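Local coordinates for protein auracyanin-A (PDB 2AAN) that carries a single copper ion in a cupredoxin fold and probably serves as a soluble electron acceptor for alternative complex III, at residues I23-E28 and F49-A54; V55-W60 and C123-H128. One frame throughout, in Å; residues are numbered along the deposited sequence.

Contact 1: I23-E28 and F49-A54; sequences IGSKGE and FKNNSA
Ser25 OG is gripped from two directions, accepting the backbone N of Asn52 at 3.0 Å and donating a hydrogen bond to Gly27 O, which it meets on a lone pair. With chi1 at 72° the hydroxyl lies between the backbone N and the carbonyl carbon, from where it reaches both Gly27 and the adjoining 49-54 segment. The carbonyl of the same serine faces the Asn52 amide: ND2 reaches Ser25 O at 3.0 Å by a nearly straight bond (167°), in the plane of both groups. An asparagine suits this place because its flat amide extends the ladder where the backbone pairing stops, while OD1 accepts a hydrogen bond from Lys50 NZ. That pairing is parallel, a strand pair of the cupredoxin sheet: Lys50 N binds Ile23 O at 2.8 Å and Ser25 N returns to Lys50 O. Gly24 lies between these bonds with its CA only 3.0 Å from Lys50 O and with Asn52 ND2 close by, a spot fitted to a residue without a side chain. Gly27, at a positive phi of 55°, likewise takes a backbone shape natural to glycine. Farther on, Ser53 OG gives a short 2.5 Å bond to the syn side of Glu28 OE2; the same hydroxyl accepts Val55 N. Asn51 OD1 accepts Ser53 N in an Asx turn, and its ND2 is held by Gln56 O. On the apolar face Ile23 CG2 lies 4.0 Å from Phe49 CD1, and the phenyl CE1 approaches Gly24 C. This buried ring also packs on the copper ligand His58, so an aromatic suits a place between sheet and copper site. Strand 19-24 lies at one edge of a three-stranded sheet, beside the central strand 44-50, whose other neighbour is the antiparallel strand 106-112, where Phe49 packs on Val107 and Lys50 on Thr106.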
loop_
_atom_site.group_PDB
_atom_site.type_symbol
_atom_site.label_atom_id
_atom_site.label_comp_id
_atom_site.label_asym_id
_atom_site.label_seq_id
_atom_site.Cartn_x
_atom_site.Cartn_y
_atom_site.Cartn_z
ATOM N N ILE A 23 7.934 4.583 -5.024
ATOM C CA ILE A 23 6.592 5.130 -5.190
ATOM C C ILE A 23 6.393 6.150 -4.121
ATOM O O ILE A 23 7.048 6.097 -3.087
ATOM C CB ILE A 23 5.499 4.021 -5.161
ATOM C CG1 ILE A 23 4.121 4.583 -5.484
ATOM C CG2 ILE A 23 5.527 3.252 -3.833
ATOM C CD1 ILE A 23 3.087 3.520 -5.735
ATOM N N GLY A 24 5.500 7.101 -4.366
ATOM C CA GLY A 24 5.268 8.112 -3.358
ATOM C C GLY A 24 3.846 8.590 -3.406
ATOM O O GLY A 24 3.045 8.095 -4.170
ATOM N N SER A 25 3.537 9.544 -2.553
ATOM C CA SER A 25 2.288 10.259 -2.661
ATOM C C SER A 25 2.443 11.257 -3.826
ATOM O O SER A 25 3.523 11.749 -4.120
ATOM C CB SER A 25 1.947 10.957 -1.374
ATOM O OG SER A 25 2.787 12.068 -1.134
ATOM N N LYS A 26 1.339 11.575 -4.464
ATOM C CA LYS A 26 1.341 12.599 -5.504
ATOM C C LYS A 26 1.255 13.923 -4.758
ATOM O O LYS A 26 0.192 14.495 -4.586
ATOM C CB LYS A 26 0.181 12.379 -6.439
ATOM C CG LYS A 26 0.221 13.297 -7.657
ATOM C CD LYS A 26 -1.103 13.355 -8.363
ATOM C CE LYS A 26 -1.162 14.540 -9.324
ATOM N NZ LYS A 26 -0.156 14.347 -10.389
ATOM N N GLY A 27 2.394 14.370 -4.243
ATOM C CA GLY A 27 2.454 15.623 -3.459
ATOM C C GLY A 27 1.482 15.605 -2.296
ATOM O O GLY A 27 1.508 14.694 -1.466
ATOM N N GLU A 28 0.610 16.597 -2.255
ATOM C CA GLU A 28 -0.359 16.741 -1.190
ATOM C C GLU A 28 -1.686 16.026 -1.476
ATOM O O GLU A 28 -2.579 16.027 -0.641
ATOM C CB GLU A 28 -0.621 18.220 -0.929
ATOM C CG GLU A 28 0.599 18.968 -0.491
ATOM C CD GLU A 28 1.138 18.507 0.835
ATOM O OE1 GLU A 28 2.337 18.777 1.080
ATOM O OE2 GLU A 28 0.382 17.867 1.626
ATOM N N PHE A 49 8.482 3.709 -0.276
ATOM C CA PHE A 49 7.379 4.630 -0.345
ATOM C C PHE A 49 7.774 5.925 0.296
ATOM O O PHE A 49 8.117 5.969 1.461
ATOM C CB PHE A 49 6.187 4.020 0.363
ATOM C CG PHE A 49 4.993 4.903 0.428
ATOM C CD1 PHE A 49 4.486 5.501 -0.691
ATOM C CD2 PHE A 49 4.355 5.128 1.644
ATOM C CE1 PHE A 49 3.344 6.288 -0.645
ATOM C CE2 PHE A 49 3.228 5.937 1.704
ATOM C CZ PHE A 49 2.737 6.543 0.531
ATOM N N LYS A 50 7.754 6.965 -0.510
ATOM C CA LYS A 50 8.157 8.276 -0.086
ATOM C C LYS A 50 6.912 9.127 0.105
ATOM O O LYS A 50 6.139 9.383 -0.840
ATOM C CB LYS A 50 9.048 8.913 -1.137
ATOM C CG LYS A 50 9.659 10.240 -0.710
ATOM C CD LYS A 50 10.478 10.820 -1.875
ATOM C CE LYS A 50 11.314 12.039 -1.453
ATOM N NZ LYS A 50 10.585 12.948 -0.519
ATOM N N ASN A 51 6.705 9.561 1.337
ATOM C CA ASN A 51 5.635 10.505 1.612
ATOM C C ASN A 51 6.066 11.890 1.197
ATOM O O ASN A 51 6.904 12.503 1.839
ATOM C CB ASN A 51 5.251 10.487 3.104
ATOM C CG ASN A 51 3.973 11.217 3.365
ATOM O OD1 ASN A 51 3.443 11.879 2.463
ATOM N ND2 ASN A 51 3.436 11.082 4.566
ATOM N N ASN A 52 5.470 12.403 0.133
ATOM C CA ASN A 52 5.798 13.736 -0.376
ATOM C C ASN A 52 4.934 14.842 0.209
ATOM O O ASN A 52 4.947 15.964 -0.277
ATOM C CB ASN A 52 5.676 13.719 -1.903
ATOM C CG ASN A 52 6.751 12.875 -2.537
ATOM O OD1 ASN A 52 7.925 13.114 -2.297
ATOM N ND2 ASN A 52 6.366 11.877 -3.340
ATOM N N SER A 53 4.147 14.513 1.220
ATOM C CA SER A 53 3.389 15.524 1.957
ATOM C C SER A 53 4.030 15.706 3.328
ATOM O O SER A 53 4.539 14.746 3.930
ATOM C CB SER A 53 1.937 15.090 2.155
ATOM O OG SER A 53 1.232 15.977 3.025
ATOM N N ALA A 54 3.958 16.934 3.818
ATOM C CA ALA A 54 4.456 17.293 5.132
ATOM C C ALA A 54 3.351 17.099 6.162
ATOM O O ALA A 54 3.611 17.102 7.344
ATOM C CB ALA A 54 4.901 18.751 5.114
#

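Contact 2: V55-W60 and C123-H128; sequences VQQHNW and CTVPGH. With CU (copper (II) ion), chain B.
His58 ND1, His128 ND1 and Cys123 SG converge on one copper ion from the two loops, the nitrogens at 2.1 Å and the sulfur at 2.2 Å. His58 ND1 and His128 ND1 stand 3.2 Å apart without a hydrogen bond between them, since each is directed at the metal; their rings are turned 54° from one another. Cys123 SG sits at the edge of the His58 ring, in its plane, and Met132 completes the four-residue site. The sulfur is positioned in turn by two backbone N-H groups, one from each loop: Asn59 N points straight at SG from 3.4 Å (170°), and Val125 N comes from 3.5 Å. Anti to its own backbone N, SG can receive both while facing the copper, and such N-H···S bonds probably draw electron density from the metal-bound sulfur. This is the type 1 blue-copper centre of a cupredoxin, built at one end of the β-sandwich by the loop joining strands 44-50 and 61-63 and the ligand-rich loop between strands 117-122 and 133-138. Behind the sulfur, the Asn59 amide fastens the loops together. OD1 accepts Thr124 N on a lone pair at 2.9 Å, while ND2 donates a hydrogen bond in its own plane to Thr124 OG1 at 3.0 Å; an asparagine fits because acceptor and donor sit side by side. Val125 spreads both its methyls: CG1 lies over one face of the His128 ring, offset toward its rim, and CG2 packs against His58 CA. In the outer layer, Gln57 CG touches Val125 CG1, with NE2 held by Tyr86 OH; Asn85 OD1 accepts a second hydrogen bond from Asn59 ND2, and Thr124 OG1 also bonds Tyr86 O.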
loop_
_atom_site.group_PDB
_atom_site.type_symbol
_atom_site.label_atom_id
_atom_site.label_comp_id
_atom_site.label_asym_id
_atom_site.label_seq_id
_atom_site.Cartn_x
_atom_site.Cartn_y
_atom_site.Cartn_z
ATOM N N VAL A 55 2.109 16.894 5.706
ATOM C CA VAL A 55 0.940 16.995 6.598
ATOM C C VAL A 55 -0.060 15.826 6.507
ATOM O O VAL A 55 -1.160 15.875 7.065
ATOM C CB VAL A 55 0.216 18.334 6.330
ATOM C CG1 VAL A 55 1.181 19.510 6.554
ATOM C CG2 VAL A 55 -0.363 18.392 4.912
ATOM N N GLN A 56 0.336 14.760 5.832
ATOM C CA GLN A 56 -0.497 13.603 5.715
ATOM C C GLN A 56 0.360 12.495 6.246
ATOM O O GLN A 56 1.601 12.599 6.197
ATOM C CB GLN A 56 -0.827 13.372 4.270
ATOM C CG GLN A 56 -1.680 14.433 3.673
ATOM C CD GLN A 56 -3.132 14.302 4.068
ATOM O OE1 GLN A 56 -3.541 13.327 4.719
ATOM N NE2 GLN A 56 -3.933 15.244 3.616
ATOM N N GLN A 57 -0.308 11.488 6.803
ATOM C CA GLN A 57 0.275 10.163 6.946
ATOM C C GLN A 57 -0.252 9.335 5.799
ATOM O O GLN A 57 -1.339 9.574 5.338
ATOM C CB GLN A 57 -0.040 9.501 8.315
ATOM C CG GLN A 57 -1.408 9.769 8.833
ATOM C CD GLN A 57 -1.709 9.115 10.135
ATOM O OE1 GLN A 57 -0.919 8.337 10.666
ATOM N NE2 GLN A 57 -2.886 9.418 10.662
ATOM N N HIS A 58 0.533 8.367 5.355
ATOM C CA HIS A 58 0.117 7.420 4.333
ATOM C C HIS A 58 0.744 6.060 4.617
ATOM O O HIS A 58 1.836 5.964 5.185
ATOM C CB HIS A 58 0.640 7.825 2.963
ATOM C CG HIS A 58 0.070 9.101 2.414
ATOM N ND1 HIS A 58 -1.251 9.235 2.045
ATOM C CD2 HIS A 58 0.653 10.303 2.167
ATOM C CE1 HIS A 58 -1.458 10.462 1.591
ATOM N NE2 HIS A 58 -0.308 11.124 1.627
ATOM N N ASN A 59 0.130 5.041 4.045
ATOM C CA ASN A 59 0.794 3.750 3.919
ATOM C C ASN A 59 0.559 3.153 2.539
ATOM O O ASN A 59 -0.115 3.753 1.694
ATOM C CB ASN A 59 0.419 2.800 5.076
ATOM C CG ASN A 59 -1.065 2.540 5.199
ATOM O OD1 ASN A 59 -1.783 2.675 4.241
ATOM N ND2 ASN A 59 -1.533 2.157 6.402
ATOM N N TRP A 60 1.187 2.011 2.308
ATOM C CA TRP A 60 1.074 1.253 1.036
ATOM C C TRP A 60 0.831 -0.165 1.450
ATOM O O TRP A 60 1.718 -0.776 2.024
ATOM C CB TRP A 60 2.359 1.342 0.223
ATOM C CG TRP A 60 2.314 0.659 -1.113
ATOM C CD1 TRP A 60 2.047 1.239 -2.299
ATOM C CD2 TRP A 60 2.640 -0.709 -1.394
ATOM N NE1 TRP A 60 2.087 0.299 -3.317
ATOM C CE2 TRP A 60 2.480 -0.900 -2.790
ATOM C CE3 TRP A 60 3.002 -1.796 -0.611
ATOM C CZ2 TRP A 60 2.666 -2.133 -3.406
ATOM C CZ3 TRP A 60 3.190 -3.024 -1.227
ATOM C CH2 TRP A 60 3.050 -3.178 -2.612
ATOM N N CYS A 123 -4.054 2.809 0.416
ATOM C CA CYS A 123 -3.636 3.402 1.689
ATOM C C CYS A 123 -4.824 3.303 2.623
ATOM O O CYS A 123 -5.920 3.652 2.217
ATOM C CB CYS A 123 -3.263 4.847 1.485
ATOM S SG CYS A 123 -2.985 5.798 2.996
ATOM N N THR A 124 -4.614 2.866 3.854
ATOM C CA THR A 124 -5.707 2.744 4.826
ATOM C C THR A 124 -5.774 3.882 5.855
ATOM O O THR A 124 -6.512 3.798 6.822
ATOM C CB THR A 124 -5.605 1.398 5.564
ATOM O OG1 THR A 124 -4.395 1.351 6.295
ATOM C CG2 THR A 124 -5.650 0.250 4.575
ATOM N N VAL A 125 -5.051 4.967 5.635
ATOM C CA VAL A 125 -5.197 6.129 6.500
ATOM C C VAL A 125 -6.656 6.649 6.325
ATOM O O VAL A 125 -7.163 6.686 5.208
ATOM C CB VAL A 125 -4.096 7.165 6.195
ATOM C CG1 VAL A 125 -4.418 8.574 6.805
ATOM C CG2 VAL A 125 -2.720 6.615 6.645
ATOM N N PRO A 126 -7.344 6.968 7.439
ATOM C CA PRO A 126 -8.744 7.340 7.376
ATOM C C PRO A 126 -9.063 8.318 6.253
ATOM O O PRO A 126 -8.469 9.378 6.176
ATOM C CB PRO A 126 -8.992 7.984 8.760
ATOM C CG PRO A 126 -8.159 7.156 9.659
ATOM C CD PRO A 126 -6.887 6.901 8.842
ATOM N N GLY A 127 -10.021 7.950 5.409
ATOM C CA GLY A 127 -10.470 8.826 4.332
ATOM C C GLY A 127 -9.677 8.797 3.030
ATOM O O GLY A 127 -10.113 9.384 2.027
ATOM N N HIS A 128 -8.514 8.158 2.991
ATOM C CA HIS A 128 -7.691 8.221 1.740
ATOM C C HIS A 128 -8.157 7.266 0.660
ATOM O O HIS A 128 -8.150 7.616 -0.518
ATOM C CB HIS A 128 -6.227 8.004 2.049
ATOM C CG HIS A 128 -5.646 9.108 2.849
ATOM N ND1 HIS A 128 -4.291 9.276 3.010
ATOM C CD2 HIS A 128 -6.243 10.117 3.531
ATOM C CE1 HIS A 128 -4.078 10.344 3.767
ATOM N NE2 HIS A 128 -5.248 10.885 4.073
HETATM CU CU CU B . -2.805 7.934 2.419
#

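How the contacts relate
Contact 1 is partly buried and runs out toward the surface, with Lys50 and Glu28 exposed, whereas contact 2 is largely buried, with Gln56 and Gln57 partly exposed. Strand pairing that frays into side-chain-to-backbone bonds holds the first; metal coordination, N-H···S bonds and an asparagine link between two irregular loops hold the second. They follow each other in the chain, since 49-54 runs straight into 55-60, and they also touch in space: Asn51 OD1 packs 3.2 Å from His58 CD2, and Glu28 OE2 lies 3.4 Å from Val55 CG2. The end of the three-stranded sheet thus backs directly onto the loop carrying a copper ligand.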